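Local structure of BugD (Bordetella pertussis Tohama I, 2F5X) at residues N20-F25 and E53-A58. The protein probably serves as the periplasmic solute receptor of a tripartite tricarboxylate-type transporter and holds aspartic acid in its binding pocket. Sequence-based numbering, arbitrary orientation.
Sequences NMVVPF and ENKGGA. With ASP (aspartic acid), chain D.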
ATOM      1  N   ASN A  20       3.611   1.131  19.981  1.00 15.46           N
ATOM      2  CA  ASN A  20       2.661   0.438  19.105  1.00 15.88           C
ATOM      3  C   ASN A  20       2.638   1.061  17.730  1.00 15.03           C
ATOM      4  O   ASN A  20       2.444   2.276  17.602  1.00 14.50           O
ATOM      5  CB  ASN A  20       1.253   0.462  19.695  1.00 16.04           C
ATOM      6  CG  ASN A  20       1.162  -0.266  21.030  1.00 18.93           C
ATOM      7  OD1 ASN A  20       0.572   0.241  21.991  1.00 23.63           O
ATOM      8  ND2 ASN A  20       1.741  -1.458  21.095  1.00 20.36           N
HETATM    9  N   MSE A  21       2.840   0.220  16.714  1.00 14.21           N
HETATM   10  CA  MSE A  21       2.798   0.654  15.324  1.00 14.03           C
HETATM   11  C   MSE A  21       1.548   0.060  14.691  1.00 13.25           C
HETATM   12  O   MSE A  21       1.435  -1.155  14.531  1.00 13.57           O
HETATM   13  CB  MSE A  21       4.054   0.197  14.582  1.00 14.76           C
HETATM   14  CG  MSE A  21       3.901   0.111  13.062  1.00 16.91           C
HETATM   15 SE   MSE A  21       5.594  -0.189  12.163  1.00 23.57          SE
HETATM   16  CE  MSE A  21       6.114   1.406  12.576  1.00 10.64           C
ATOM     17  N   VAL A  22       0.600   0.924  14.353  1.00 11.94           N
ATOM     18  CA  VAL A  22      -0.655   0.483  13.751  1.00 10.90           C
ATOM     19  C   VAL A  22      -0.505   0.345  12.240  1.00 10.28           C
ATOM     20  O   VAL A  22      -0.076   1.282  11.557  1.00 10.20           O
ATOM     21  CB  VAL A  22      -1.806   1.467  14.098  1.00 10.91           C
ATOM     22  CG1 VAL A  22      -3.114   1.131  13.336  1.00 11.25           C
ATOM     23  CG2 VAL A  22      -2.019   1.515  15.627  1.00 11.81           C
ATOM     24  N   VAL A  23      -0.871  -0.832  11.740  1.00  9.32           N
ATOM     25  CA  VAL A  23      -0.955  -1.125  10.312  1.00  8.96           C
ATOM     26  C   VAL A  23      -2.449  -1.291  10.012  1.00  8.52           C
ATOM     27  O   VAL A  23      -3.068  -2.213  10.540  1.00  8.52           O
ATOM     28  CB  VAL A  23      -0.207  -2.444  10.001  1.00  8.80           C
ATOM     29  CG1 VAL A  23      -0.514  -2.943   8.585  1.00  8.66           C
ATOM     30  CG2 VAL A  23       1.286  -2.249  10.183  1.00 10.05           C
ATOM     31  N   PRO A  24      -3.057  -0.385   9.242  1.00  8.49           N
ATOM     32  CA  PRO A  24      -4.509  -0.442   8.989  1.00  8.19           C
ATOM     33  C   PRO A  24      -5.022  -1.566   8.076  1.00  8.54           C
ATOM     34  O   PRO A  24      -6.009  -1.373   7.357  1.00  8.66           O
ATOM     35  CB  PRO A  24      -4.793   0.928   8.360  1.00  7.89           C
ATOM     36  CG  PRO A  24      -3.642   1.810   8.877  1.00  8.00           C
ATOM     37  CD  PRO A  24      -2.467   0.846   8.682  1.00  8.36           C
ATOM     38  N   PHE A  25      -4.380  -2.732   8.130  1.00  8.39           N
ATOM     39  CA  PHE A  25      -4.752  -3.874   7.293  1.00  9.02           C
ATOM     40  C   PHE A  25      -4.456  -5.175   7.997  1.00  8.95           C
ATOM     41  O   PHE A  25      -3.677  -5.216   8.955  1.00  9.14           O
ATOM     42  CB  PHE A  25      -3.983  -3.845   5.968  1.00  8.63           C
ATOM     43  CG  PHE A  25      -4.317  -2.656   5.114  1.00  8.80           C
ATOM     44  CD1 PHE A  25      -5.506  -2.621   4.384  1.00  9.03           C
ATOM     45  CD2 PHE A  25      -3.463  -1.568   5.059  1.00  9.17           C
ATOM     46  CE1 PHE A  25      -5.834  -1.514   3.615  1.00  9.04           C
ATOM     47  CE2 PHE A  25      -3.777  -0.454   4.282  1.00  9.79           C
ATOM     48  CZ  PHE A  25      -4.962  -0.428   3.554  1.00  8.68           C
ATOM     49  N   GLU A  53       0.413  -3.614  15.405  1.00 15.95           N
ATOM     50  CA  GLU A  53      -1.004  -3.881  15.629  1.00 16.03           C
ATOM     51  C   GLU A  53      -1.738  -3.762  14.308  1.00 15.12           C
ATOM     52  O   GLU A  53      -1.572  -2.778  13.588  1.00 15.21           O
ATOM     53  CB  GLU A  53      -1.586  -2.913  16.659  1.00 17.14           C
ATOM     54  CG  GLU A  53      -0.912  -3.016  18.022  1.00 21.37           C
ATOM     55  CD  GLU A  53      -1.497  -2.087  19.074  1.00 26.94           C
ATOM     56  OE1 GLU A  53      -2.150  -1.082  18.712  1.00 28.87           O
ATOM     57  OE2 GLU A  53      -1.282  -2.362  20.276  1.00 30.48           O
ATOM     58  N   ASN A  54      -2.538  -4.770  13.986  1.00 13.36           N
ATOM     59  CA  ASN A  54      -3.263  -4.769  12.718  1.00 12.79           C
ATOM     60  C   ASN A  54      -4.693  -4.337  12.932  1.00 12.69           C
ATOM     61  O   ASN A  54      -5.405  -4.944  13.723  1.00 13.20           O
ATOM     62  CB  ASN A  54      -3.189  -6.150  12.069  1.00 12.46           C
ATOM     63  CG  ASN A  54      -1.774  -6.544  11.743  1.00 11.78           C
ATOM     64  OD1 ASN A  54      -1.118  -7.241  12.519  1.00 12.38           O
ATOM     65  ND2 ASN A  54      -1.282  -6.080  10.597  1.00 10.42           N
ATOM     66  N   LYS A  55      -5.105  -3.271  12.248  1.00 12.93           N
ATOM     67  CA  LYS A  55      -6.448  -2.734  12.439  1.00 13.31           C
ATOM     68  C   LYS A  55      -7.099  -2.482  11.091  1.00 12.80           C
ATOM     69  O   LYS A  55      -7.095  -1.362  10.580  1.00 12.83           O
ATOM     70  CB  LYS A  55      -6.405  -1.455  13.295  1.00 13.46           C
ATOM     71  CG  LYS A  55      -5.857  -1.667  14.714  1.00 17.02           C
ATOM     72  CD  LYS A  55      -6.778  -2.574  15.555  1.00 21.92           C
ATOM     73  CE  LYS A  55      -6.020  -3.303  16.677  1.00 25.17           C
ATOM     74  NZ  LYS A  55      -5.777  -4.773  16.426  1.00 29.09           N
ATOM     75  N   GLY A  56      -7.638  -3.545  10.507  1.00 13.32           N
ATOM     76  CA  GLY A  56      -8.226  -3.475   9.179  1.00 13.12           C
ATOM     77  C   GLY A  56      -9.645  -2.934   9.176  1.00 13.05           C
ATOM     78  O   GLY A  56     -10.323  -2.899  10.217  1.00 13.82           O
ATOM     79  N   GLY A  57     -10.075  -2.492   7.997  1.00 12.83           N
ATOM     80  CA  GLY A  57     -11.428  -2.006   7.780  1.00 11.73           C
ATOM     81  C   GLY A  57     -11.441  -0.746   6.942  1.00 11.55           C
ATOM     82  O   GLY A  57     -10.540   0.092   7.070  1.00 11.34           O
ATOM     83  N   ALA A  58     -12.463  -0.626   6.089  1.00 10.73           N
ATOM     84  CA  ALA A  58     -12.709   0.560   5.256  1.00 10.35           C
ATOM     85  C   ALA A  58     -11.454   1.089   4.556  1.00 10.38           C
ATOM     86  O   ALA A  58     -11.172   2.297   4.585  1.00 10.17           O
ATOM     87  CB  ALA A  58     -13.389   1.673   6.075  1.00 10.50           C
TER
HETATM   88  N   ASP D 901      -1.468  -2.554   1.740  1.00  7.83           N
HETATM   89  CA  ASP D 901      -2.720  -3.293   2.082  1.00  7.79           C
HETATM   90  C   ASP D 901      -2.449  -4.452   3.029  1.00  8.12           C
HETATM   91  O   ASP D 901      -3.232  -5.418   3.087  1.00  8.63           O
HETATM   92  CB  ASP D 901      -3.400  -3.806   0.819  1.00  7.59           C
HETATM   93  CG  ASP D 901      -3.913  -2.689  -0.053  1.00  7.57           C
HETATM   94  OD1 ASP D 901      -4.285  -2.981  -1.213  1.00  7.40           O
HETATM   95  OD2 ASP D 901      -3.979  -1.498   0.345  1.00  8.41           O
HETATM   96  OXT ASP D 901      -1.435  -4.407   3.727  1.00  8.21           O
HETATM   97  O   HOH W   1      -8.256  -2.440   5.963  1.00 16.25           O
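Val23 and Glu53 tie two parallel strands together: Val23 N reaches Glu53 O at 2.8 Å, the N-H almost straight at 176°. Glu53 N to Met21 O and Lys55 N to Val23 O continue the pairing on either side. Past Val23 the regular pairing gives way to a side chain: Asn54 ND2 donates to Phe25 O at 3.0 Å, while its CB lies 3.3 Å from the same oxygen. The amide has further partners, ND2 on Asp32 and OD1 on Arg36, which should fix its rotation, and Val23 CG1 packs alongside it. The tight part of the contact runs on where the chains turn into loops, with Pro24 CA 3.2 Å from Lys55 O and Phe25 CA close against side-chain-free Gly56; a water bridges Pro24 O and Gly57 N. Phe25 leaves this junction with its ring flat under the bound aspartic acid, whose CA sits 3.4 Å above the ring centre. The looser side lies at Asn20 and Glu53, both partly exposed. Extended beyond CG (chi2 -179°), Glu53 lays its carboxylate over the Asn20 amide, the planes 19° apart; OE2 approaches ND2 to 3.3 Å at too poor an angle for a hydrogen bond. Lys55 bends back to place NZ on Asn54 O. These are the two strands of a right-handed beta-alpha-beta crossover: helix 30-46 covers the Met21 and Val23 face, helix 61-68 packs against Val22 and Lys55, and strand 76-81 pairs with strand 19-23 along its other edge.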